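Local atomic coordinates of arabinogalactan endo-1,4-beta-galactosidase (Ignisphaera aggregans, PDB entry 7OSK), a protein that probably hydrolyses internal beta-1,4-galactosidic bonds of arabinogalactan through its calcium-binding family 53 glycoside hydrolase domain, one part of a longer archaeal protein. Residues L93-D98 against V131-H136. Numbering follows the deposited sequence.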
ATOM      1  N   LEU A  93       5.625   1.665  -1.483  1.00 18.98           N
ATOM      2  CA  LEU A  93       6.005   0.979  -2.715  1.00 18.17           C
ATOM      3  C   LEU A  93       6.017  -0.529  -2.516  1.00 16.89           C
ATOM      4  O   LEU A  93       6.605  -1.030  -1.558  1.00 17.22           O
ATOM      5  CB  LEU A  93       7.386   1.444  -3.187  1.00 19.99           C
ATOM      6  CG  LEU A  93       7.548   2.922  -3.548  1.00 19.43           C
ATOM      7  CD1 LEU A  93       9.014   3.244  -3.761  1.00 16.75           C
ATOM      8  CD2 LEU A  93       6.734   3.271  -4.784  1.00 18.92           C
ATOM      9  N   ARG A  94       5.365  -1.249  -3.424  1.00 19.00           N
ATOM     10  CA  ARG A  94       5.429  -2.704  -3.426  1.00 18.93           C
ATOM     11  C   ARG A  94       6.657  -3.152  -4.207  1.00 16.76           C
ATOM     12  O   ARG A  94       7.126  -2.442  -5.094  1.00 18.75           O
ATOM     13  CB  ARG A  94       4.159  -3.314  -4.029  1.00 18.04           C
ATOM     14  CG  ARG A  94       3.876  -2.896  -5.459  1.00 17.30           C
ATOM     15  CD  ARG A  94       2.684  -3.646  -6.032  1.00 18.37           C
ATOM     16  NE  ARG A  94       2.307  -3.148  -7.354  1.00 19.33           N
ATOM     17  CZ  ARG A  94       1.503  -2.109  -7.568  1.00 17.23           C
ATOM     18  NH1 ARG A  94       0.981  -1.441  -6.547  1.00 18.98           N
ATOM     19  NH2 ARG A  94       1.222  -1.735  -8.807  1.00 13.61           N
ATOM     20  N   VAL A  95       7.174  -4.329  -3.866  1.00 17.92           N
ATOM     21  CA  VAL A  95       8.345  -4.881  -4.538  1.00 19.15           C
ATOM     22  C   VAL A  95       8.129  -6.356  -4.863  1.00 18.63           C
ATOM     23  O   VAL A  95       7.956  -7.183  -3.966  1.00 17.30           O
ATOM     24  CB  VAL A  95       9.624  -4.725  -3.674  1.00 16.82           C
ATOM     25  CG1 VAL A  95      10.816  -5.405  -4.338  1.00 17.32           C
ATOM     26  CG2 VAL A  95       9.928  -3.256  -3.427  1.00 17.00           C
ATOM     27  N   TRP A  96       8.135  -6.668  -6.155  1.00 19.29           N
ATOM     28  CA  TRP A  96       8.070  -8.046  -6.625  1.00 15.96           C
ATOM     29  C   TRP A  96       9.482  -8.538  -6.908  1.00 16.80           C
ATOM     30  O   TRP A  96      10.340  -7.767  -7.339  1.00 16.33           O
ATOM     31  CB  TRP A  96       7.198  -8.154  -7.878  1.00 15.47           C
ATOM     32  CG  TRP A  96       5.747  -7.848  -7.631  1.00 17.58           C
ATOM     33  CD1 TRP A  96       5.003  -8.224  -6.549  1.00 18.22           C
ATOM     34  CD2 TRP A  96       4.870  -7.098  -8.478  1.00 16.67           C
ATOM     35  NE1 TRP A  96       3.717  -7.756  -6.674  1.00 16.45           N
ATOM     36  CE2 TRP A  96       3.610  -7.064  -7.850  1.00 16.89           C
ATOM     37  CE3 TRP A  96       5.029  -6.453  -9.707  1.00 20.05           C
ATOM     38  CZ2 TRP A  96       2.516  -6.408  -8.408  1.00 19.24           C
ATOM     39  CZ3 TRP A  96       3.936  -5.803 -10.261  1.00 20.69           C
ATOM     40  CH2 TRP A  96       2.699  -5.785  -9.610  1.00 16.89           C
ATOM     41  N   ASN A  97       9.726  -9.820  -6.656  1.00 16.97           N
ATOM     42  CA  ASN A  97      11.065 -10.379  -6.787  1.00 16.98           C
ATOM     43  C   ASN A  97      11.546 -10.382  -8.232  1.00 18.13           C
ATOM     44  O   ASN A  97      12.633  -9.887  -8.532  1.00 19.26           O
ATOM     45  CB  ASN A  97      11.102 -11.800  -6.224  1.00 20.54           C
ATOM     46  CG  ASN A  97      10.828 -11.843  -4.731  1.00 20.23           C
ATOM     47  OD1 ASN A  97      10.083 -11.021  -4.198  1.00 16.91           O
ATOM     48  ND2 ASN A  97      11.438 -12.803  -4.048  1.00 21.60           N
ATOM     49  N   ASP A  98      10.729 -10.939  -9.119  1.00 18.16           N
ATOM     50  CA  ASP A  98      11.067 -11.027 -10.535  1.00 18.10           C
ATOM     51  C   ASP A  98       9.806 -10.984 -11.392  1.00 18.28           C
ATOM     52  O   ASP A  98       9.328 -12.023 -11.848  1.00 18.94           O
ATOM     53  CB  ASP A  98      11.854 -12.310 -10.818  1.00 19.31           C
ATOM     54  CG  ASP A  98      12.260 -12.437 -12.272  1.00 18.49           C
ATOM     55  OD1 ASP A  98      12.540 -11.400 -12.907  1.00 18.82           O
ATOM     56  OD2 ASP A  98      12.297 -13.575 -12.781  1.00 19.61           O
ATOM     57  N   VAL A 131       9.392   6.221   3.812  1.00 21.12           N
ATOM     58  CA  VAL A 131       9.243   5.130   2.852  1.00 21.74           C
ATOM     59  C   VAL A 131       8.794   3.827   3.513  1.00 22.40           C
ATOM     60  O   VAL A 131       9.455   3.319   4.421  1.00 21.59           O
ATOM     61  CB  VAL A 131      10.566   4.875   2.098  1.00 22.38           C
ATOM     62  CG1 VAL A 131      10.421   3.707   1.125  1.00 20.56           C
ATOM     63  CG2 VAL A 131      11.003   6.130   1.357  1.00 22.94           C
ATOM     64  N   LEU A 132       7.669   3.298   3.035  1.00 22.84           N
ATOM     65  CA  LEU A 132       7.186   1.975   3.422  1.00 18.73           C
ATOM     66  C   LEU A 132       7.314   1.021   2.241  1.00 18.34           C
ATOM     67  O   LEU A 132       6.697   1.233   1.198  1.00 18.15           O
ATOM     68  CB  LEU A 132       5.729   2.044   3.899  1.00 19.30           C
ATOM     69  CG  LEU A 132       4.943   0.729   4.002  1.00 19.99           C
ATOM     70  CD1 LEU A 132       5.557  -0.226   5.019  1.00 20.95           C
ATOM     71  CD2 LEU A 132       3.491   1.016   4.348  1.00 20.80           C
ATOM     72  N   ILE A 133       8.119  -0.025   2.405  1.00 18.16           N
ATOM     73  CA  ILE A 133       8.299  -1.014   1.349  1.00 19.80           C
ATOM     74  C   ILE A 133       7.479  -2.256   1.645  1.00 19.47           C
ATOM     75  O   ILE A 133       7.525  -2.803   2.748  1.00 18.28           O
ATOM     76  CB  ILE A 133       9.780  -1.400   1.168  1.00 17.83           C
ATOM     77  CG1 ILE A 133      10.552  -0.230   0.553  1.00 18.22           C
ATOM     78  CG2 ILE A 133       9.919  -2.649   0.290  1.00 16.68           C
ATOM     79  CD1 ILE A 133      10.109   0.163  -0.849  1.00 17.60           C
ATOM     80  N   ASP A 134       6.742  -2.691   0.629  1.00 17.04           N
ATOM     81  CA  ASP A 134       5.826  -3.814   0.737  1.00 17.51           C
ATOM     82  C   ASP A 134       6.320  -4.996  -0.092  1.00 19.17           C
ATOM     83  O   ASP A 134       5.977  -5.134  -1.264  1.00 19.62           O
ATOM     84  CB  ASP A 134       4.428  -3.376   0.289  1.00 18.04           C
ATOM     85  CG  ASP A 134       3.465  -4.539   0.130  1.00 18.64           C
ATOM     86  OD1 ASP A 134       3.593  -5.533   0.871  1.00 20.06           O
ATOM     87  OD2 ASP A 134       2.571  -4.456  -0.737  1.00 19.38           O
ATOM     88  N   PHE A 135       7.141  -5.841   0.522  1.00 17.83           N
ATOM     89  CA  PHE A 135       7.620  -7.052  -0.136  1.00 19.95           C
ATOM     90  C   PHE A 135       6.497  -8.078  -0.262  1.00 18.37           C
ATOM     91  O   PHE A 135       6.147  -8.744   0.709  1.00 17.84           O
ATOM     92  CB  PHE A 135       8.794  -7.663   0.635  1.00 19.34           C
ATOM     93  CG  PHE A 135      10.004  -6.777   0.707  1.00 19.92           C
ATOM     94  CD1 PHE A 135      10.761  -6.524  -0.423  1.00 17.67           C
ATOM     95  CD2 PHE A 135      10.392  -6.208   1.909  1.00 20.47           C
ATOM     96  CE1 PHE A 135      11.875  -5.715  -0.358  1.00 17.70           C
ATOM     97  CE2 PHE A 135      11.507  -5.398   1.978  1.00 19.64           C
ATOM     98  CZ  PHE A 135      12.250  -5.153   0.844  1.00 19.72           C
ATOM     99  N   HIS A 136       5.938  -8.206  -1.460  1.00 18.87           N
ATOM    100  CA  HIS A 136       4.874  -9.174  -1.701  1.00 19.35           C
ATOM    101  C   HIS A 136       5.386 -10.605  -1.556  1.00 19.10           C
ATOM    102  O   HIS A 136       4.600 -11.528  -1.343  1.00 18.52           O
ATOM    103  CB  HIS A 136       4.266  -8.974  -3.093  1.00 18.28           C
ATOM    104  CG  HIS A 136       3.365  -7.783  -3.192  1.00 19.33           C
ATOM    105  ND1 HIS A 136       2.170  -7.808  -3.878  1.00 20.72           N
ATOM    106  CD2 HIS A 136       3.483  -6.533  -2.688  1.00 19.25           C
ATOM    107  CE1 HIS A 136       1.590  -6.623  -3.792  1.00 21.64           C
ATOM    108  NE2 HIS A 136       2.367  -5.830  -3.075  1.00 20.36           N
TER
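Trp96 turns the edge of its pyrrole ring onto one face of the His136 imidazole, an edge-to-face pair with centroids 4.6 Å apart and planes at 88°. The indole NE1 comes over that face, with His136 CG at 3.5 Å. Arg94 adds its aliphatic stem: CB and CD both pass near the NE2 corner of the imidazole, and CD also lies over one face of the Trp96 indole, toward its rim. Arg94 CG sits between its own backbone N and carbonyl carbon (chi1 59°), and from there the chain runs extended to NE, leading away from strand 130-135; its guanidinium reaches Glu58 in a salt bridge. The strands carrying these side chains run parallel, the axes of 93-95 and 131-135 being 31° apart. Asp134 N donates to Leu93 O at 2.7 Å, flanked by bonds from Leu93 N to Leu132 O and from Val95 N to Asp134 O; a weak bond from His136 N to Val95 O continues the ladder. On the face of Leu93, Val95, Ile133 and Phe135, Val95 CG2 meets Ile133 CG2 at 3.8 Å, while Val95 CB lies 3.9 Å from Phe135 CD1. Helix 114-126 packs on Leu93 and Val95, and helix 158-178 on Ile133 and Phe135. Strand 90-95, helix 114-126 and strand 130-135 form a beta-alpha-beta crossover unit, here joining the second and third strands of the eight-stranded TIM barrel of glycoside hydrolase family 53.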